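Local coordinates for protein protease VP4 (Blotched snakehead virus, PDB 2GEF) that hydrolyses peptide bonds through a serine/lysine catalytic dyad and probably processes the birnavirus structural polyprotein of which it is itself a part, at residues Pro17-Asn21 with Val125-Met129; Pro34-Phe38 with Phe169-Lys173; Ser43-Leu47 with Leu172-Ala177; Gln135-Ala140 with Tyr155-Leu159. All coordinates share one frame; numbering follows the deposited sequence.

Contact 1. Residues Pro17-Asn21 with Val125-Met129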
loop_
_atom_site.group_PDB
_atom_site.type_symbol
_atom_site.label_atom_id
_atom_site.label_comp_id
_atom_site.label_asym_id
_atom_site.label_seq_id
_atom_site.Cartn_x
_atom_site.Cartn_y
_atom_site.Cartn_z
ATOM N N PRO A 17 1.515 14.433 3.092
ATOM C CA PRO A 17 2.427 14.747 2.053
ATOM C C PRO A 17 1.826 15.792 1.085
ATOM O O PRO A 17 0.669 15.688 0.666
ATOM C CB PRO A 17 2.614 13.393 1.376
ATOM C CG PRO A 17 2.507 12.457 2.471
ATOM C CD PRO A 17 1.375 12.987 3.278
ATOM N N LEU A 18 2.587 16.835 0.808
ATOM C CA LEU A 18 2.330 17.631 -0.360
ATOM C C LEU A 18 2.820 16.676 -1.466
ATOM O O LEU A 18 3.976 16.170 -1.392
ATOM C CB LEU A 18 3.101 18.970 -0.283
ATOM C CG LEU A 18 3.768 19.903 -1.333
ATOM C CD1 LEU A 18 2.830 21.005 -1.845
ATOM C CD2 LEU A 18 4.896 20.535 -0.508
ATOM N N GLY A 19 1.895 16.350 -2.377
ATOM C CA GLY A 19 2.180 15.610 -3.619
ATOM C C GLY A 19 2.424 16.574 -4.797
ATOM O O GLY A 19 1.764 17.607 -4.929
ATOM N N ARG A 20 3.364 16.230 -5.672
ATOM C CA ARG A 20 3.727 17.114 -6.734
ATOM C C ARG A 20 3.769 16.360 -8.099
ATOM O O ARG A 20 3.678 15.116 -8.157
ATOM C CB ARG A 20 5.019 17.787 -6.309
ATOM C CG ARG A 20 6.265 17.407 -7.012
ATOM C CD ARG A 20 7.509 17.932 -6.319
ATOM N NE ARG A 20 8.710 17.184 -6.742
ATOM C CZ ARG A 20 9.635 17.614 -7.620
ATOM N NH1 ARG A 20 9.544 18.811 -8.194
ATOM N NH2 ARG A 20 10.675 16.829 -7.940
ATOM N N ASN A 21 3.912 17.103 -9.190
ATOM C CA ASN A 21 3.878 16.539 -10.511
ATOM C C ASN A 21 2.639 15.570 -10.790
ATOM O O ASN A 21 2.761 14.478 -11.350
ATOM C CB ASN A 21 5.235 15.916 -10.844
ATOM C CG ASN A 21 5.328 15.469 -12.301
ATOM O OD1 ASN A 21 4.592 15.960 -13.133
ATOM N ND2 ASN A 21 6.201 14.520 -12.604
ATOM N N VAL A 125 1.309 10.879 -8.030
ATOM C CA VAL A 125 2.040 12.082 -7.680
ATOM C C VAL A 125 3.545 11.701 -7.468
ATOM O O VAL A 125 3.890 10.515 -7.275
ATOM C CB VAL A 125 1.414 12.796 -6.341
ATOM C CG1 VAL A 125 0.022 13.578 -6.592
ATOM C CG2 VAL A 125 1.368 11.864 -5.053
ATOM N N TRP A 126 4.396 12.716 -7.445
ATOM C CA TRP A 126 5.712 12.656 -6.837
ATOM C C TRP A 126 5.628 13.270 -5.451
ATOM O O TRP A 126 5.157 14.407 -5.251
ATOM C CB TRP A 126 6.730 13.451 -7.669
ATOM C CG TRP A 126 6.945 12.934 -9.064
ATOM C CD1 TRP A 126 6.177 11.973 -9.712
ATOM C CD2 TRP A 126 7.940 13.349 -9.995
ATOM N NE1 TRP A 126 6.684 11.743 -10.992
ATOM C CE2 TRP A 126 7.787 12.545 -11.172
ATOM C CE3 TRP A 126 8.992 14.268 -9.942
ATOM C CZ2 TRP A 126 8.625 12.680 -12.292
ATOM C CZ3 TRP A 126 9.831 14.381 -11.053
ATOM C CH2 TRP A 126 9.626 13.602 -12.204
ATOM N N ASN A 127 6.089 12.497 -4.478
ATOM C CA ASN A 127 6.244 12.919 -3.071
ATOM C C ASN A 127 7.773 12.749 -3.041
ATOM O O ASN A 127 8.298 11.975 -3.862
ATOM C CB ASN A 127 5.460 11.935 -2.080
ATOM C CG ASN A 127 6.127 10.549 -1.934
ATOM O OD1 ASN A 127 7.321 10.319 -2.283
ATOM N ND2 ASN A 127 5.403 9.655 -1.331
ATOM N N ASP A 128 8.534 13.468 -2.223
ATOM C CA ASP A 128 10.003 13.371 -2.384
ATOM C C ASP A 128 10.547 12.457 -1.281
ATOM O O ASP A 128 11.585 12.660 -0.664
ATOM C CB ASP A 128 10.681 14.734 -2.428
ATOM C CG ASP A 128 9.943 15.723 -3.315
ATOM O OD1 ASP A 128 10.336 15.872 -4.495
ATOM O OD2 ASP A 128 8.953 16.349 -2.837
HETATM N N MSE A 129 9.820 11.367 -1.079
HETATM C CA MSE A 129 10.058 10.520 0.056
HETATM C C MSE A 129 11.090 9.516 -0.470
HETATM O O MSE A 129 11.280 9.424 -1.704
HETATM C CB MSE A 129 8.727 9.916 0.509
HETATM C CG MSE A 129 7.699 11.003 0.911
HETATM SE SE MSE A 129 8.238 12.040 2.532
HETATM C CE MSE A 129 8.466 10.379 3.562
#
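Arg20 and Trp126 form a hydrogen-bonded antiparallel pair, where the chain comes alongside strand 120-126 in the three-stranded antiparallel sheet. Both bonds are short: Arg20 N reaches Trp126 O at 2.6 Å, and Trp126 N returns to Arg20 O at 2.6 Å with an N-H...O angle of 164°. Next to this bridge, the indole carries the side-chain contact. Asn21 lies over one of its faces, with CB 3.9 Å from the centroid of the five-membered ring in a CH-pi contact. The amide stands nearly upright on the indole, planes 82° apart; the modelled approach of ND2 to the ring is doubtfully close. Arg20 reaches the indole at its edge instead, NH2 sitting near the ring plane 3.7 Å from CE3. Its chain is extended from CG to NE, which brings NE within 3.1 Å of Asp128 OD1 for a salt bridge that is weak as a hydrogen bond. Further back, Asn127 ND2 is bonded to Glu46 and Tyr48 of strand 43-52. Its OD1 closes an Asx turn, accepting from Met129 N at 3.0 Å from above the carbonyl plane.

Contact 2. Residues Pro34-Phe38 with Phe169-Lys173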
loop_
_atom_site.group_PDB
_atom_site.type_symbol
_atom_site.label_atom_id
_atom_site.label_comp_id
_atom_site.label_asym_id
_atom_site.label_seq_id
_atom_site.Cartn_x
_atom_site.Cartn_y
_atom_site.Cartn_z
ATOM N N PRO A 34 -1.075 1.692 2.780
ATOM C CA PRO A 34 -0.530 2.845 3.478
ATOM C C PRO A 34 0.891 2.826 3.739
ATOM O O PRO A 34 1.482 1.746 3.839
ATOM C CB PRO A 34 -1.387 2.926 4.721
ATOM C CG PRO A 34 -1.531 1.501 5.028
ATOM C CD PRO A 34 -1.825 0.834 3.705
ATOM N N VAL A 35 1.476 4.052 3.615
ATOM C CA VAL A 35 2.898 4.259 3.771
ATOM C C VAL A 35 3.173 5.354 4.814
ATOM O O VAL A 35 2.748 6.522 4.640
ATOM C CB VAL A 35 3.603 4.623 2.510
ATOM C CG1 VAL A 35 5.207 4.935 2.846
ATOM C CG2 VAL A 35 3.530 3.469 1.527
ATOM N N VAL A 36 3.868 4.963 5.909
ATOM C CA VAL A 36 4.085 5.934 6.988
ATOM C C VAL A 36 5.656 6.221 7.043
ATOM O O VAL A 36 6.501 5.335 6.697
ATOM C CB VAL A 36 3.493 5.453 8.329
ATOM C CG1 VAL A 36 2.030 5.048 8.231
ATOM C CG2 VAL A 36 4.323 4.323 8.947
ATOM N N ALA A 37 6.011 7.439 7.439
ATOM C CA ALA A 37 7.366 7.862 7.653
ATOM C C ALA A 37 7.385 8.877 8.805
ATOM O O ALA A 37 6.344 9.595 9.082
ATOM C CB ALA A 37 7.934 8.443 6.436
ATOM N N PHE A 38 8.527 8.875 9.500
ATOM C CA PHE A 38 8.793 9.726 10.730
ATOM C C PHE A 38 10.011 10.608 10.618
ATOM O O PHE A 38 11.081 10.087 10.413
ATOM C CB PHE A 38 8.893 8.815 11.988
ATOM C CG PHE A 38 7.841 7.724 11.997
ATOM C CD1 PHE A 38 8.102 6.484 11.441
ATOM C CD2 PHE A 38 6.593 7.980 12.515
ATOM C CE1 PHE A 38 7.085 5.480 11.359
ATOM C CE2 PHE A 38 5.588 7.029 12.497
ATOM C CZ PHE A 38 5.846 5.742 11.900
ATOM N N PHE A 169 1.443 1.011 13.721
ATOM C CA PHE A 169 0.956 2.261 13.010
ATOM C C PHE A 169 -0.409 2.165 12.360
ATOM O O PHE A 169 -0.707 2.957 11.512
ATOM C CB PHE A 169 2.047 2.852 12.054
ATOM C CG PHE A 169 3.464 2.835 12.716
ATOM C CD1 PHE A 169 3.714 3.594 13.892
ATOM C CD2 PHE A 169 4.541 2.095 12.160
ATOM C CE1 PHE A 169 4.993 3.522 14.554
ATOM C CE2 PHE A 169 5.809 2.064 12.818
ATOM C CZ PHE A 169 5.997 2.751 14.023
ATOM N N GLY A 170 -1.228 1.230 12.756
ATOM C CA GLY A 170 -2.578 1.105 12.213
ATOM C C GLY A 170 -3.415 2.408 12.190
ATOM O O GLY A 170 -3.991 2.816 11.224
ATOM N N ASN A 171 -3.571 3.014 13.324
ATOM C CA ASN A 171 -4.172 4.293 13.404
ATOM C C ASN A 171 -3.675 5.433 12.490
ATOM O O ASN A 171 -4.426 6.177 11.956
ATOM C CB ASN A 171 -3.995 4.751 14.837
ATOM C CG ASN A 171 -4.930 5.847 15.131
ATOM O OD1 ASN A 171 -4.821 6.943 14.545
ATOM N ND2 ASN A 171 -5.972 5.533 15.875
ATOM N N LEU A 172 -2.384 5.631 12.373
ATOM C CA LEU A 172 -1.890 6.586 11.439
ATOM C C LEU A 172 -2.077 6.132 9.953
ATOM O O LEU A 172 -2.291 6.995 9.060
ATOM C CB LEU A 172 -0.367 6.775 11.719
ATOM C CG LEU A 172 0.466 7.732 10.862
ATOM C CD1 LEU A 172 -0.007 9.067 11.120
ATOM C CD2 LEU A 172 1.979 7.590 11.351
ATOM N N LYS A 173 -1.876 4.824 9.723
ATOM C CA LYS A 173 -2.232 4.191 8.442
ATOM C C LYS A 173 -3.643 4.413 8.027
ATOM O O LYS A 173 -3.785 4.818 6.861
ATOM C CB LYS A 173 -1.805 2.716 8.306
ATOM C CG LYS A 173 -0.429 2.583 8.118
ATOM C CD LYS A 173 -0.060 1.068 8.380
ATOM C CE LYS A 173 1.391 0.986 8.619
ATOM N NZ LYS A 173 2.066 0.439 7.482
#
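Strand residues Pro34-Phe38 run across the first turn of helix 170-178, nearest at Pro34 and Lys173, whose CA atoms are 5.4 Å apart; no hydrogen bond joins the two backbones. Pro34, Val36 and Phe38 turn one after another to the helix. At one end the Pro34 ring lies across the base of the Lys173 chain, CG to CG 3.5 Å. Val36 CG1 touches the same Lys173 CG, also at 3.5 Å, so the first methylenes of the active-site lysine are tightly held between two strand residues. Beyond them the chain stays extended and then bends at its last torsion (chi4 -105°), which carries NZ toward Thr156 OG1, a weak bond, and the nucleophile Ser136. Val36 CG2 meets Phe169 CD2 at 3.9 Å. Phe169 holds the N-cap position, and its ring receives Phe38 from the opposite direction: Phe38 CZ sits 3.4 Å above the centre of one face, with the planes inclined at 49°. Leu172 CD2 fills in beside it, 3.8 Å from Phe38 CE2. Leu12 packs on both Phe38 and Leu172. Strand 31-38 also pairs antiparallel with 43-52, through Val35 to Glu46 and Ala37 to Thr44, while Leu184 of strand 184-186 packs against Pro34 and Lys173.

Contact 3. Residues Ser43-Leu47 with Leu172-Ala177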
loop_
_atom_site.group_PDB
_atom_site.type_symbol
_atom_site.label_atom_id
_atom_site.label_comp_id
_atom_site.label_asym_id
_atom_site.label_seq_id
_atom_site.Cartn_x
_atom_site.Cartn_y
_atom_site.Cartn_z
ATOM N N SER A 43 5.461 13.301 11.259
ATOM C CA SER A 43 5.182 12.031 10.679
ATOM C C SER A 43 4.251 12.255 9.504
ATOM O O SER A 43 3.551 13.269 9.471
ATOM C CB SER A 43 4.498 11.083 11.677
ATOM O OG SER A 43 5.234 11.104 12.911
ATOM N N THR A 44 4.299 11.298 8.550
ATOM C CA THR A 44 3.512 11.286 7.352
ATOM C C THR A 44 2.761 9.930 7.206
ATOM O O THR A 44 3.214 8.979 7.688
ATOM C CB THR A 44 4.449 11.514 6.000
ATOM O OG1 THR A 44 5.480 10.481 5.938
ATOM C CG2 THR A 44 5.127 12.895 6.013
ATOM N N SER A 45 1.614 9.940 6.536
ATOM C CA SER A 45 0.829 8.748 6.184
ATOM C C SER A 45 0.258 9.151 4.841
ATOM O O SER A 45 -0.371 10.298 4.695
ATOM C CB SER A 45 -0.361 8.643 7.191
ATOM O OG SER A 45 -1.042 7.498 7.002
ATOM N N GLU A 46 0.357 8.230 3.900
ATOM C CA GLU A 46 -0.031 8.452 2.482
ATOM C C GLU A 46 -0.513 7.114 1.936
ATOM O O GLU A 46 0.019 6.107 2.316
ATOM C CB GLU A 46 1.319 8.603 1.750
ATOM C CG GLU A 46 1.462 9.650 0.859
ATOM C CD GLU A 46 2.952 9.899 0.589
ATOM O OE1 GLU A 46 3.824 9.739 1.512
ATOM O OE2 GLU A 46 3.271 10.252 -0.560
ATOM N N LEU A 47 -1.298 7.078 0.864
ATOM C CA LEU A 47 -1.411 5.845 0.003
ATOM C C LEU A 47 -0.476 5.788 -1.111
ATOM O O LEU A 47 -0.051 6.783 -1.621
ATOM C CB LEU A 47 -2.806 5.771 -0.542
ATOM C CG LEU A 47 -3.787 5.623 0.637
ATOM C CD1 LEU A 47 -5.137 5.565 -0.045
ATOM C CD2 LEU A 47 -3.625 4.460 1.575
ATOM N N LEU A 172 -2.384 5.631 12.373
ATOM C CA LEU A 172 -1.890 6.586 11.439
ATOM C C LEU A 172 -2.077 6.132 9.953
ATOM O O LEU A 172 -2.291 6.995 9.060
ATOM C CB LEU A 172 -0.367 6.775 11.719
ATOM C CG LEU A 172 0.466 7.732 10.862
ATOM C CD1 LEU A 172 -0.007 9.067 11.120
ATOM C CD2 LEU A 172 1.979 7.590 11.351
ATOM N N LYS A 173 -1.876 4.824 9.723
ATOM C CA LYS A 173 -2.232 4.191 8.442
ATOM C C LYS A 173 -3.643 4.413 8.027
ATOM O O LYS A 173 -3.785 4.818 6.861
ATOM C CB LYS A 173 -1.805 2.716 8.306
ATOM C CG LYS A 173 -0.429 2.583 8.118
ATOM C CD LYS A 173 -0.060 1.068 8.380
ATOM C CE LYS A 173 1.391 0.986 8.619
ATOM N NZ LYS A 173 2.066 0.439 7.482
ATOM N N ALA A 174 -4.646 4.318 8.951
ATOM C CA ALA A 174 -6.069 4.467 8.634
ATOM C C ALA A 174 -6.327 5.896 8.170
ATOM O O ALA A 174 -7.126 6.131 7.221
ATOM C CB ALA A 174 -6.929 4.224 9.898
ATOM N N ARG A 175 -5.641 6.874 8.784
ATOM C CA ARG A 175 -5.771 8.229 8.301
ATOM C C ARG A 175 -5.629 8.333 6.778
ATOM O O ARG A 175 -6.323 9.019 6.172
ATOM C CB ARG A 175 -4.723 9.142 8.957
ATOM C CG ARG A 175 -4.775 9.196 10.402
ATOM C CD ARG A 175 -6.022 9.930 10.816
ATOM N NE ARG A 175 -5.924 10.285 12.217
ATOM C CZ ARG A 175 -6.557 11.302 12.793
ATOM N NH1 ARG A 175 -7.395 12.129 12.077
ATOM N NH2 ARG A 175 -6.337 11.473 14.103
ATOM N N ALA A 176 -4.706 7.624 6.170
ATOM C CA ALA A 176 -4.316 7.758 4.788
ATOM C C ALA A 176 -5.432 7.167 3.959
ATOM O O ALA A 176 -5.795 7.649 2.881
ATOM C CB ALA A 176 -2.965 6.989 4.587
ATOM N N ALA A 177 -6.019 6.126 4.468
ATOM C CA ALA A 177 -7.092 5.499 3.757
ATOM C C ALA A 177 -8.353 6.357 3.855
ATOM O O ALA A 177 -9.025 6.501 2.871
ATOM C CB ALA A 177 -7.364 4.094 4.375
#
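The only flat groups that Ser45 and Leu47 meet are peptide carbonyls of the helix, those of Leu172 and Ala176; no side-chain ring, amide or guanidinium takes part. Ser45 is the polar centre. Its OG, placed anti to the backbone N (chi1 -174°), points into the helix and donates to Leu172 O; at 2.5 Å the bond is very short, and the exact length deserves some doubt. The methyl of Ala176 comes up against the same hydroxyl, CB to Ser45 OG 3.1 Å, and lies 3.6 Å from Glu46 N. Such a small side chain lets the helix come close: its axis passes 6.6 Å from that of the strand, at -44°. Leu47 packs beside the carbonyl of Ala176, with CG 3.6 Å from Ala176 O, and its CD2 reaches Ala176 CB at 4.0 Å. At the other end, Leu172 CG rests on Ser45 CB at 3.9 Å. Thus an apolar contact flanks the buried hydroxyl on either side along the strand. Thr44 and Glu46 point away from the helix. Strand 43-52 is bordered by 31-38, by 104-109 through Leu47 and Val109, and by the short strand 14-15, whose Tyr14 packs against Ser45, Leu172 and Arg175. Helix 170-178 crosses this sheet and carries the catalytic Lys173 on the side turned from Ser43-Leu47.

Contact 4. Residues Gln135-Ala140 with Tyr155-Leu159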
loop_
_atom_site.group_PDB
_atom_site.type_symbol
_atom_site.label_atom_id
_atom_site.label_comp_id
_atom_site.label_asym_id
_atom_site.label_seq_id
_atom_site.Cartn_x
_atom_site.Cartn_y
_atom_site.Cartn_z
ATOM N N GLN A 135 7.601 -4.442 4.984
ATOM C CA GLN A 135 6.819 -5.449 4.223
ATOM C C GLN A 135 5.334 -5.408 4.433
ATOM O O GLN A 135 4.690 -6.362 4.022
ATOM C CB GLN A 135 7.307 -6.962 4.504
ATOM C CG GLN A 135 8.686 -7.184 3.936
ATOM C CD GLN A 135 9.240 -8.571 4.046
ATOM O OE1 GLN A 135 8.528 -9.563 4.138
ATOM N NE2 GLN A 135 10.580 -8.626 4.117
ATOM N N SER A 136 4.805 -4.393 5.104
ATOM C CA SER A 136 3.377 -4.215 5.327
ATOM C C SER A 136 2.580 -4.046 4.036
ATOM O O SER A 136 1.371 -3.960 4.127
ATOM C CB SER A 136 3.034 -2.968 6.215
ATOM O OG SER A 136 3.519 -1.732 5.630
ATOM N N SER A 137 3.272 -3.910 2.894
ATOM C CA SER A 137 2.686 -3.826 1.562
ATOM C C SER A 137 2.348 -5.167 0.996
ATOM O O SER A 137 1.802 -5.256 -0.099
ATOM C CB SER A 137 3.666 -3.173 0.585
ATOM O OG SER A 137 4.887 -3.898 0.447
ATOM N N SER A 138 2.680 -6.234 1.717
ATOM C CA SER A 138 2.651 -7.565 1.158
ATOM C C SER A 138 1.289 -7.978 0.712
ATOM O O SER A 138 1.212 -8.690 -0.264
ATOM C CB SER A 138 3.296 -8.635 2.114
ATOM O OG SER A 138 4.672 -8.265 2.358
ATOM N N ILE A 139 0.242 -7.644 1.466
ATOM C CA ILE A 139 -1.067 -7.920 1.050
ATOM C C ILE A 139 -1.396 -7.200 -0.278
ATOM O O ILE A 139 -1.862 -7.856 -1.175
ATOM C CB ILE A 139 -2.000 -7.501 2.013
ATOM C CG1 ILE A 139 -1.869 -8.369 3.360
ATOM C CG2 ILE A 139 -3.415 -7.728 1.473
ATOM C CD1 ILE A 139 -2.983 -7.856 4.405
ATOM N N ALA A 140 -1.145 -5.867 -0.392
ATOM C CA ALA A 140 -1.292 -5.124 -1.681
ATOM C C ALA A 140 -0.524 -5.764 -2.884
ATOM O O ALA A 140 -0.992 -5.952 -4.032
ATOM C CB ALA A 140 -0.791 -3.621 -1.413
ATOM N N TYR A 155 -4.887 -1.645 1.863
ATOM C CA TYR A 155 -4.453 -2.860 2.610
ATOM C C TYR A 155 -3.110 -2.733 3.341
ATOM O O TYR A 155 -2.099 -2.163 2.826
ATOM C CB TYR A 155 -4.421 -4.103 1.710
ATOM C CG TYR A 155 -5.791 -4.401 1.118
ATOM C CD1 TYR A 155 -6.690 -5.199 1.804
ATOM C CD2 TYR A 155 -6.141 -3.978 -0.226
ATOM C CE1 TYR A 155 -8.007 -5.520 1.275
ATOM C CE2 TYR A 155 -7.500 -4.228 -0.739
ATOM C CZ TYR A 155 -8.372 -4.990 0.018
ATOM O OH TYR A 155 -9.716 -5.207 -0.394
ATOM N N THR A 156 -3.048 -3.367 4.527
ATOM C CA THR A 156 -1.779 -3.384 5.310
ATOM C C THR A 156 -1.586 -4.701 6.040
ATOM O O THR A 156 -2.516 -5.257 6.656
ATOM C CB THR A 156 -1.622 -2.116 6.203
ATOM O OG1 THR A 156 -0.237 -1.872 6.442
ATOM C CG2 THR A 156 -2.474 -2.142 7.555
ATOM N N GLY A 157 -0.386 -5.276 5.905
ATOM C CA GLY A 157 -0.157 -6.488 6.549
ATOM C C GLY A 157 1.047 -7.150 5.941
ATOM O O GLY A 157 1.182 -7.152 4.727
ATOM N N CYS A 158 1.981 -7.580 6.795
ATOM C CA CYS A 158 3.036 -8.485 6.318
ATOM C C CYS A 158 2.474 -9.868 6.060
ATOM O O CYS A 158 1.357 -10.213 6.517
ATOM C CB CYS A 158 4.227 -8.560 7.260
ATOM S SG CYS A 158 4.937 -6.991 7.589
ATOM N N LEU A 159 3.215 -10.633 5.263
ATOM C CA LEU A 159 2.809 -11.987 4.917
ATOM C C LEU A 159 3.791 -13.041 5.410
ATOM O O LEU A 159 5.001 -12.878 5.308
ATOM C CB LEU A 159 2.503 -12.170 3.412
ATOM C CG LEU A 159 1.128 -11.581 2.994
ATOM C CD1 LEU A 159 1.002 -11.751 1.534
ATOM C CD2 LEU A 159 0.009 -12.354 3.689
HETATM O O HOH W 1 6.465 -10.409 5.196
HETATM O O HOH W 2 1.344 -0.970 4.248
#
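Backbone bonds join Ser136 and Ile139 to Gly157. Gly157 N gives a nearly straight bond to Ser136 O, 2.8 Å and 169° at the hydrogen, while Ile139 N makes a weak one to Gly157 O at 3.4 Å. CA-H...O contacts flank them, Thr156 CA to Ser136 O and Cys158 CA to Gln135 O. Within the type I turn Gln135-Ser138, Gln135 O accepts from both Ser138 N and Ser138 OG, the hydroxyl lying in the carbonyl plane on a lone pair. The apolar packing centres on Ile139. Its CG2 crosses Tyr155 CB at 3.8 Å, and its CD1 lies close over glycine's bare CA. Leu159 CG meets Ser138 CB at 3.8 Å. Against the backbone itself, Cys158 SG comes within 3.6 Å of Ser136 N. Two waters bridge the segments: one donates to Gln135 OE1 and Leu159 O, the other links Ser136 OG with Thr156 OG1 at 2.9 Å from the latter. Ser136 OG stands between its own N and carbonyl carbon (chi1 59°), on the side of Thr156. Because Thr156 also approaches Lys173, this strand probably helps to position both members of the catalytic dyad.

Contacts 3 and 4 are buried; contacts 1 and 2 are partly buried, contact 1 having more exposed residues and lying away from the active site. Contacts 2 and 3 share helix 170-178, which meets strand 31-38 in one and the adjacent strand 43-52 in the other: the first is wholly apolar between its side chains, the second built round one buried hydroxyl. Contact 4 combines backbone bonds, waters and apolar packing of Ile139, whereas contact 1 adds a salt bridge and an indole to a strand pair. Lys173, held in contact 2, meets Ser136 of contact 4, NZ to OG 3.2 Å. Contact 1 touches contact 3 through Asn127 and Glu46, but its nearest atoms remain about 13 Å from contact 4.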